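Local coordinates for CDP-4-keto-6-deoxy-D-glucose-3-dehydrase (Yersinia pseudotuberculosis, PDB 3BB8), which takes part in 3,6-dideoxysugar biosynthesis as the E1 dehydrase, a pyridoxal 5'-phosphate-dependent enzyme that removes the C3 hydroxyl of CDP-4-keto-6-deoxy-D-glucose, at the interface of chains A and B. Sequence-based numbering; all coordinates share one arbitrary frame. Chains: chain A/B, CDP-4-keto-6-deoxy-D-glucose-3-dehydrase.

The interface of chains A and B. Residues chain A 91, 122, 125, 128-129, 386; chain B 285-287.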
# COMPACT_ATOMS: atom_id res chain seq x y z
N LEU A 91 -7.22 -5.38 4.65
CA LEU A 91 -6.82 -6.41 3.68
C LEU A 91 -5.91 -7.46 4.30
O LEU A 91 -6.13 -8.66 4.13
CB LEU A 91 -6.11 -5.78 2.48
CG LEU A 91 -5.62 -6.78 1.42
CD1 LEU A 91 -6.80 -7.57 0.87
CD2 LEU A 91 -4.92 -6.03 0.30
N THR A 122 -13.85 -0.80 1.95
CA THR A 122 -12.71 -1.65 2.27
C THR A 122 -12.83 -2.49 3.55
O THR A 122 -11.93 -3.26 3.89
CB THR A 122 -11.41 -0.84 2.25
OG1 THR A 122 -11.46 0.20 3.24
CG2 THR A 122 -11.21 -0.21 0.88
N ASN A 125 -14.48 -5.38 1.23
CA ASN A 125 -13.77 -5.83 0.05
C ASN A 125 -12.76 -6.97 0.26
O ASN A 125 -12.71 -7.91 -0.54
CB ASN A 125 -13.09 -4.64 -0.65
CG ASN A 125 -14.11 -3.63 -1.18
OD1 ASN A 125 -15.33 -3.86 -1.13
ND2 ASN A 125 -13.61 -2.51 -1.71
N ILE A 128 -14.28 -10.30 -0.19
CA ILE A 128 -14.55 -10.59 -1.60
C ILE A 128 -13.26 -10.84 -2.39
O ILE A 128 -13.20 -11.71 -3.27
CB ILE A 128 -15.31 -9.41 -2.26
CG1 ILE A 128 -16.62 -9.15 -1.53
CG2 ILE A 128 -15.55 -9.71 -3.73
CD1 ILE A 128 -17.32 -7.88 -1.94
N GLN A 129 -12.23 -10.06 -2.08
CA GLN A 129 -10.96 -10.17 -2.78
C GLN A 129 -10.21 -11.46 -2.46
O GLN A 129 -9.25 -11.81 -3.13
CB GLN A 129 -10.11 -8.93 -2.49
CG GLN A 129 -10.79 -7.64 -2.98
CD GLN A 129 -10.15 -6.38 -2.44
OE1 GLN A 129 -9.87 -6.27 -1.24
NE2 GLN A 129 -9.92 -5.40 -3.33
N TYR A 386 -20.52 -1.12 -7.88
CA TYR A 386 -19.56 -2.22 -7.98
C TYR A 386 -20.07 -3.50 -7.38
O TYR A 386 -19.45 -4.55 -7.54
CB TYR A 386 -18.18 -1.87 -7.36
CG TYR A 386 -18.05 -2.04 -5.85
CD1 TYR A 386 -18.48 -1.03 -4.97
CD2 TYR A 386 -17.46 -3.18 -5.31
CE1 TYR A 386 -18.30 -1.16 -3.58
CE2 TYR A 386 -17.27 -3.32 -3.92
CZ TYR A 386 -17.69 -2.30 -3.06
OH TYR A 386 -17.48 -2.41 -1.70
N LEU B 285 -14.03 -2.83 -7.08
CA LEU B 285 -13.65 -3.54 -5.86
C LEU B 285 -12.25 -3.00 -5.59
O LEU B 285 -11.25 -3.60 -6.00
CB LEU B 285 -13.59 -5.03 -6.14
CG LEU B 285 -13.42 -6.01 -4.99
CD1 LEU B 285 -14.57 -5.85 -4.01
CD2 LEU B 285 -13.39 -7.45 -5.55
N GLY B 286 -12.18 -1.86 -4.90
CA GLY B 286 -10.90 -1.20 -4.68
C GLY B 286 -10.12 -1.40 -3.40
O GLY B 286 -10.51 -2.15 -2.50
N TYR B 287 -8.99 -0.71 -3.36
CA TYR B 287 -8.05 -0.72 -2.23
C TYR B 287 -7.74 0.74 -1.94
O TYR B 287 -8.35 1.63 -2.51
CB TYR B 287 -6.71 -1.38 -2.62
CG TYR B 287 -6.76 -2.78 -3.20
CD1 TYR B 287 -7.05 -3.00 -4.55
CD2 TYR B 287 -6.53 -3.90 -2.40
CE1 TYR B 287 -7.10 -4.29 -5.08
CE2 TYR B 287 -6.58 -5.19 -2.91
CZ TYR B 287 -6.87 -5.38 -4.25
OH TYR B 287 -6.93 -6.65 -4.75
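A:Asn125 donates a hydrogen bond from its amide nitrogen ND2 to the backbone carbonyl oxygen O of B:Gly286, 3.2 Å away. The bond is fairly straight, 161° at the hydrogen, and the acceptor lies close to the amide plane, whereas the donor approaches tilted from the plane of the glycine carbonyl. A:Gln129 NE2 adds at most a weak bond to the same oxygen.

That glutamine amide meets B:Tyr287 tip to tip: NE2 caps one face of the phenol ring at the rim beside CZ, while CD and OE1 run out past the edge near CE2, the two planes inclined by 25°. A:Gln129 reaches it through a chain extended beyond CG. At the CD2–CE2 edge of the ring, displaced to the other side of its plane, methyl CD2 of A:Leu91 touches CE2 at 3.7 Å.

In B:Leu285, CG anti to the backbone N (chi1 -171°) carries the fork toward helix 121-129, sliding antiparallel past the A:Asn125 and A:Gln129 side chains and dividing its methyls between them. CD1 packs on A:Asn125 CG at 3.6 Å and on CE2 of A:Tyr386, whose side chain crosses the leucine's nearly at a right angle. CD2 rests against A:Ile128 CG2, 3.6 Å off, and the CG methylene of A:Gln129.

In the second shell, the phenol OH of A:Tyr386 donates to OD1 of A:Asn125 at 2.7 Å, in the carbonyl plane and on a lone pair. Gripped at both ends, the amide should be fixed in rotation with ND2 facing chain B.

In this aspartate aminotransferase fold, helix 121-129 carries the cofactor-pocket residue A:Thr122 near its start, so the two-fold subunit interface, here loop 285-287 of chain B, runs next to the pyridoxal-phosphate site.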